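Local coordinates for tyrocidine synthetase 3 (Brevibacillus brevis, PDB 2JGP), which probably helps assemble the antibiotic tyrocidine, its carrier domain holding the growing peptide on a phosphopantetheine arm and its condensation domain forming peptide bonds, at residues 17-22 with 68-73; 9-14 with 53-58. All coordinates share one frame; numbering follows the deposited sequence.

Contact 1: 17-22 with 68-73; sequences QVWEQV and PTIQEL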
loop_
_atom_site.group_PDB
_atom_site.type_symbol
_atom_site.label_atom_id
_atom_site.label_comp_id
_atom_site.label_asym_id
_atom_site.label_seq_id
_atom_site.Cartn_x
_atom_site.Cartn_y
_atom_site.Cartn_z
ATOM N N GLN A 17 19.521 10.565 0.792
ATOM C CA GLN A 17 20.071 10.071 2.058
ATOM C C GLN A 17 21.588 9.890 1.986
ATOM O O GLN A 17 22.313 10.319 2.884
ATOM C CB GLN A 17 19.367 8.757 2.435
ATOM C CG GLN A 17 20.133 7.782 3.340
ATOM C CD GLN A 17 20.701 6.560 2.590
ATOM O OE1 GLN A 17 20.114 6.036 1.608
ATOM N NE2 GLN A 17 21.839 6.094 3.062
ATOM N N VAL A 18 22.060 9.251 0.921
ATOM C CA VAL A 18 23.488 9.063 0.709
ATOM C C VAL A 18 24.236 10.396 0.545
ATOM O O VAL A 18 25.298 10.578 1.134
ATOM C CB VAL A 18 23.767 8.121 -0.484
ATOM C CG1 VAL A 18 25.237 8.164 -0.870
ATOM C CG2 VAL A 18 23.355 6.681 -0.125
ATOM N N TRP A 19 23.680 11.330 -0.226
ATOM C CA TRP A 19 24.326 12.636 -0.411
ATOM C C TRP A 19 24.458 13.391 0.910
ATOM O O TRP A 19 25.485 14.009 1.174
ATOM C CB TRP A 19 23.546 13.510 -1.387
ATOM C CG TRP A 19 23.666 13.124 -2.829
ATOM C CD1 TRP A 19 23.975 11.889 -3.336
ATOM C CD2 TRP A 19 23.419 13.971 -3.960
ATOM N NE1 TRP A 19 23.953 11.926 -4.705
ATOM C CE2 TRP A 19 23.616 13.190 -5.116
ATOM C CE3 TRP A 19 23.060 15.317 -4.104
ATOM C CZ2 TRP A 19 23.461 13.707 -6.407
ATOM C CZ3 TRP A 19 22.906 15.831 -5.388
ATOM C CH2 TRP A 19 23.106 15.024 -6.520
ATOM N N GLU A 20 23.404 13.358 1.719
ATOM C CA GLU A 20 23.418 14.012 3.030
ATOM C C GLU A 20 24.546 13.475 3.910
ATOM O O GLU A 20 25.261 14.245 4.547
ATOM C CB GLU A 20 22.073 13.833 3.732
ATOM C CG GLU A 20 20.951 14.630 3.091
ATOM C CD GLU A 20 19.568 14.200 3.554
ATOM O OE1 GLU A 20 18.595 14.901 3.210
ATOM O OE2 GLU A 20 19.456 13.173 4.262
ATOM N N GLN A 21 24.707 12.158 3.928
ATOM C CA GLN A 21 25.782 11.529 4.700
ATOM C C GLN A 21 27.167 11.874 4.161
ATOM O O GLN A 21 28.063 12.261 4.924
ATOM C CB GLN A 21 25.603 10.012 4.712
ATOM C CG GLN A 21 24.366 9.542 5.470
ATOM C CD GLN A 21 24.316 10.059 6.901
ATOM O OE1 GLN A 21 23.319 10.649 7.325
ATOM N NE2 GLN A 21 25.397 9.856 7.645
ATOM N N VAL A 22 27.339 11.739 2.851
ATOM C CA VAL A 22 28.640 11.966 2.225
ATOM C C VAL A 22 29.051 13.443 2.281
ATOM O O VAL A 22 30.196 13.761 2.616
ATOM C CB VAL A 22 28.648 11.489 0.761
ATOM C CG1 VAL A 22 29.905 11.992 0.040
ATOM C CG2 VAL A 22 28.548 9.963 0.700
ATOM N N PRO A 68 24.038 15.536 -12.596
ATOM C CA PRO A 68 24.484 16.001 -11.280
ATOM C C PRO A 68 23.392 16.342 -10.260
ATOM O O PRO A 68 23.724 16.752 -9.147
ATOM C CB PRO A 68 25.289 17.252 -11.626
ATOM C CG PRO A 68 24.577 17.811 -12.809
ATOM C CD PRO A 68 24.114 16.612 -13.601
ATOM N N THR A 69 22.118 16.170 -10.611
ATOM C CA THR A 69 21.036 16.434 -9.672
ATOM C C THR A 69 20.357 15.134 -9.254
ATOM O O THR A 69 20.375 14.148 -9.992
ATOM C CB THR A 69 19.985 17.398 -10.266
ATOM O OG1 THR A 69 19.389 16.804 -11.422
ATOM C CG2 THR A 69 20.615 18.739 -10.634
ATOM N N ILE A 70 19.765 15.140 -8.063
ATOM C CA ILE A 70 19.077 13.969 -7.533
ATOM C C ILE A 70 18.044 13.417 -8.523
ATOM O O ILE A 70 17.979 12.208 -8.748
ATOM C CB ILE A 70 18.364 14.286 -6.194
ATOM C CG1 ILE A 70 19.379 14.507 -5.069
ATOM C CG2 ILE A 70 17.405 13.164 -5.810
ATOM C CD1 ILE A 70 20.162 13.260 -4.680
ATOM N N GLN A 71 17.232 14.293 -9.114
ATOM C CA GLN A 71 16.163 13.812 -9.999
ATOM C C GLN A 71 16.717 13.169 -11.267
ATOM O O GLN A 71 16.191 12.164 -11.730
ATOM C CB GLN A 71 15.142 14.908 -10.325
ATOM C CG GLN A 71 15.676 16.096 -11.096
ATOM C CD GLN A 71 14.608 17.150 -11.348
ATOM O OE1 GLN A 71 13.476 17.022 -10.896
ATOM N NE2 GLN A 71 14.977 18.204 -12.063
ATOM N N GLU A 72 17.786 13.730 -11.816
ATOM C CA GLU A 72 18.384 13.164 -13.023
ATOM C C GLU A 72 19.035 11.818 -12.750
ATOM O O GLU A 72 18.911 10.891 -13.551
ATOM C CB GLU A 72 19.433 14.097 -13.600
ATOM C CG GLU A 72 18.889 15.375 -14.185
ATOM C CD GLU A 72 20.007 16.310 -14.592
ATOM O OE1 GLU A 72 20.264 16.409 -15.799
ATOM O OE2 GLU A 72 20.649 16.911 -13.702
ATOM N N LEU A 73 19.752 11.728 -11.634
ATOM C CA LEU A 73 20.498 10.517 -11.292
ATOM C C LEU A 73 19.549 9.394 -10.889
ATOM O O LEU A 73 19.768 8.240 -11.245
ATOM C CB LEU A 73 21.503 10.812 -10.176
ATOM C CG LEU A 73 22.591 9.770 -9.885
ATOM C CD1 LEU A 73 23.453 9.498 -11.113
ATOM C CD2 LEU A 73 23.456 10.252 -8.739
#
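Trp-19 reaches across from helix 10-23 and lays its indole over Ile-70, at the start of helix 70-79. Its CB leaves the backbone in the direction of segment 68-73. CG lies anti to the carbonyl carbon (chi1 -74°), which carries the indole across to that segment. From CG onward one face of the ring is met by one methyl group, Ile-70 CD1. Ile-70 CD1 comes within 3.4 Å of Trp-19 CD2, where the two rings fuse. Ile-70 CD1 sits 3.4 Å from the centroid of the Trp-19 six-membered ring and only 11° off the ring normal, a well-centred CH-pi contact. Further out, Trp-19 CZ3 also meets Ile-70 CG1, at 3.8 Å. On the other branch Trp-19 CZ2 has Leu-73 CD2 at its edge, 4.2 Å away. The tip, Trp-19 CH2, points at the backbone: Pro-68 O lies 3.2 Å from it, near the ring plane. No hydrogen bond joins the two segments. Thr-69 is the N-cap of helix 70-79. Thr-69 OG1 gives a 2.6 Å hydrogen bond to Glu-72 OE2 and receives a weak one from Glu-72 N. Phe-34 adds an edge-to-face pair with Trp-19, and Val-47 of helix 41-55 touches it as well. Trp-19, projecting from the first helix onto the start of the last, is part of the hydrophobic core of the four-helix bundle of peptidyl carrier domains.

Contact 2: 9-14 with 53-58; sequences SVWEAR and NEYQVD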
loop_
_atom_site.group_PDB
_atom_site.type_symbol
_atom_site.label_atom_id
_atom_site.label_comp_id
_atom_site.label_asym_id
_atom_site.label_seq_id
_atom_site.Cartn_x
_atom_site.Cartn_y
_atom_site.Cartn_z
ATOM N N SER A 9 10.359 9.571 -5.161
ATOM C CA SER A 9 10.477 8.188 -5.580
ATOM C C SER A 9 11.464 7.496 -4.678
ATOM O O SER A 9 12.214 8.151 -3.957
ATOM C CB SER A 9 10.976 8.098 -7.017
ATOM O OG SER A 9 12.321 8.531 -7.111
ATOM N N VAL A 10 11.497 6.170 -4.757
ATOM C CA VAL A 10 12.426 5.391 -3.940
ATOM C C VAL A 10 13.889 5.758 -4.225
ATOM O O VAL A 10 14.666 5.906 -3.293
ATOM C CB VAL A 10 12.170 3.852 -4.088
ATOM C CG1 VAL A 10 12.424 3.389 -5.527
ATOM C CG2 VAL A 10 13.021 3.069 -3.115
ATOM N N TRP A 11 14.264 5.933 -5.491
ATOM C CA TRP A 11 15.659 6.249 -5.809
ATOM C C TRP A 11 16.026 7.685 -5.440
ATOM O O TRP A 11 17.155 7.942 -5.066
ATOM C CB TRP A 11 16.010 5.922 -7.269
ATOM C CG TRP A 11 16.150 4.447 -7.469
ATOM C CD1 TRP A 11 15.334 3.636 -8.204
ATOM C CD2 TRP A 11 17.135 3.591 -6.874
ATOM N NE1 TRP A 11 15.762 2.329 -8.123
ATOM C CE2 TRP A 11 16.863 2.273 -7.309
ATOM C CE3 TRP A 11 18.222 3.808 -6.017
ATOM C CZ2 TRP A 11 17.643 1.188 -6.928
ATOM C CZ3 TRP A 11 18.996 2.728 -5.639
ATOM C CH2 TRP A 11 18.706 1.432 -6.097
ATOM N N GLU A 12 15.075 8.615 -5.524
ATOM C CA GLU A 12 15.328 9.978 -5.042
ATOM C C GLU A 12 15.576 9.976 -3.533
ATOM O O GLU A 12 16.494 10.651 -3.045
ATOM C CB GLU A 12 14.183 10.919 -5.415
ATOM C CG GLU A 12 14.205 11.329 -6.879
ATOM C CD GLU A 12 13.164 12.368 -7.225
ATOM O OE1 GLU A 12 13.089 12.744 -8.422
ATOM O OE2 GLU A 12 12.432 12.825 -6.315
ATOM N N ALA A 13 14.788 9.185 -2.802
ATOM C CA ALA A 13 14.961 9.044 -1.353
ATOM C C ALA A 13 16.309 8.409 -1.003
ATOM O O ALA A 13 17.037 8.928 -0.169
ATOM C CB ALA A 13 13.822 8.222 -0.759
ATOM N N ARG A 14 16.640 7.297 -1.657
ATOM C CA ARG A 14 17.890 6.589 -1.390
ATOM C C ARG A 14 19.106 7.468 -1.665
ATOM O O ARG A 14 20.016 7.562 -0.849
ATOM C CB ARG A 14 17.971 5.310 -2.231
ATOM C CG ARG A 14 17.021 4.225 -1.763
ATOM C CD ARG A 14 16.959 3.063 -2.728
ATOM N NE ARG A 14 16.174 1.974 -2.152
ATOM C CZ ARG A 14 15.586 1.010 -2.855
ATOM N NH1 ARG A 14 15.692 0.963 -4.177
ATOM N NH2 ARG A 14 14.882 0.082 -2.226
ATOM N N ASN A 53 27.713 -0.067 -1.866
ATOM C CA ASN A 53 27.681 -0.799 -0.598
ATOM C C ASN A 53 26.273 -1.008 -0.042
ATOM O O ASN A 53 25.949 -2.100 0.422
ATOM C CB ASN A 53 28.552 -0.101 0.455
ATOM C CG ASN A 53 30.041 -0.198 0.148
ATOM O OD1 ASN A 53 30.478 -1.043 -0.636
ATOM N ND2 ASN A 53 30.829 0.670 0.777
ATOM N N GLU A 54 25.448 0.033 -0.077
ATOM C CA GLU A 54 24.110 -0.038 0.509
ATOM C C GLU A 54 23.109 -0.710 -0.434
ATOM O O GLU A 54 22.250 -1.469 0.028
ATOM C CB GLU A 54 23.620 1.357 0.913
ATOM C CG GLU A 54 22.306 1.379 1.725
ATOM C CD GLU A 54 22.411 0.733 3.103
ATOM O OE1 GLU A 54 21.356 0.401 3.689
ATOM O OE2 GLU A 54 23.536 0.562 3.607
ATOM N N TYR A 55 23.229 -0.454 -1.739
ATOM C CA TYR A 55 22.203 -0.881 -2.712
ATOM C C TYR A 55 22.697 -1.752 -3.873
ATOM O O TYR A 55 21.893 -2.146 -4.712
ATOM C CB TYR A 55 21.473 0.349 -3.261
ATOM C CG TYR A 55 20.859 1.181 -2.166
ATOM C CD1 TYR A 55 21.387 2.422 -1.817
ATOM C CD2 TYR A 55 19.772 0.701 -1.439
ATOM C CE1 TYR A 55 20.826 3.179 -0.788
ATOM C CE2 TYR A 55 19.208 1.443 -0.409
ATOM C CZ TYR A 55 19.736 2.678 -0.089
ATOM O OH TYR A 55 19.176 3.396 0.937
ATOM N N GLN A 56 23.993 -2.065 -3.918
ATOM C CA GLN A 56 24.571 -2.827 -5.038
ATOM C C GLN A 56 24.174 -2.248 -6.394
ATOM O O GLN A 56 23.831 -2.984 -7.324
ATOM C CB GLN A 56 24.162 -4.303 -4.971
ATOM C CG GLN A 56 25.084 -5.178 -4.162
ATOM C CD GLN A 56 24.741 -6.637 -4.311
ATOM O OE1 GLN A 56 23.579 -7.023 -4.202
ATOM N NE2 GLN A 56 25.751 -7.465 -4.564
ATOM N N VAL A 57 24.192 -0.924 -6.491
ATOM C CA VAL A 57 23.951 -0.243 -7.750
ATOM C C VAL A 57 25.240 0.473 -8.112
ATOM O O VAL A 57 25.772 1.241 -7.315
ATOM C CB VAL A 57 22.780 0.744 -7.656
ATOM C CG1 VAL A 57 22.637 1.532 -8.953
ATOM C CG2 VAL A 57 21.486 -0.014 -7.346
ATOM N N ASP A 58 25.743 0.193 -9.307
ATOM C CA ASP A 58 27.025 0.714 -9.754
ATOM C C ASP A 58 26.786 1.887 -10.694
ATOM O O ASP A 58 26.370 1.703 -11.837
ATOM C CB ASP A 58 27.818 -0.396 -10.439
ATOM C CG ASP A 58 28.118 -1.563 -9.503
ATOM O OD1 ASP A 58 28.500 -1.315 -8.337
ATOM O OD2 ASP A 58 27.973 -2.729 -9.930
#
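Tyr-55, the last residue of helix 41-55, lies against Trp-11 and Arg-14 of helix 10-23. Its CB points toward the other helix, and Tyr-55 CB meets the edge of the indole, 4.1 Å from Trp-11 CH2. The two rings form a T-shaped pair. The edge of Trp-11 is turned to the face of Tyr-55, with centroids 5.9 Å apart and planes at 78°. Arg-14 passes over a face of the phenol with its aliphatic chain, with Glu-54 CG, one residue back from Tyr-55, on the opposite face. Arg-14 CG is 3.5 Å from Tyr-55 CZ. Arg-14 CD stands 3.9 Å from the Tyr-55 ring centroid, 21° off the normal, in a CH-pi contact. The chain is extended from CG to NE, which carries the guanidinium past the ring, and Arg-14 NE comes to 3.5 Å from Tyr-55 CE2. At the polar ends, Tyr-55 OH lies by the side-chain amide of Gln-17, probably as a hydrogen bond. Arg-14 NE is hydrogen-bonded to Gly-403 O, and Arg-14 NH2 forms a salt bridge with Asp-406. The first and second long helices of the carrier-protein bundle thus meet here next to the condensation domain. Gln-56 follows with positive phi and turns the chain out of the helix. Its OE1 accepts a hydrogen bond from Ala-268 N. Val-57 then points back toward helix 10-23. Val-57 CG2 lies anti to the carbonyl carbon and presses on the outer end of the indole, 3.4 Å from Trp-11 CH2.

How the contacts relate
Contacts 1 and 2 share helix 10-23 and have centres 10 Å apart. Helix 10-23 packs against helix 70-79 in contact 1 and against helix 41-55 in contact 2; the segments alternate along the chain. The two touch directly. The Gln-17 side chain of contact 1 reaches Tyr-55 of contact 2. Ile-70 CG2 packs 3.8 Å from Glu-12 CG. Contact 1 belongs to the interior of the carrier domain, whereas contact 2 also meets residues of the condensation domain. A bound sodium ion, held by Gln-396 and Asp-400, is about 8 Å from the Tyr-55 side chain and about 10 Å from that of Trp-19.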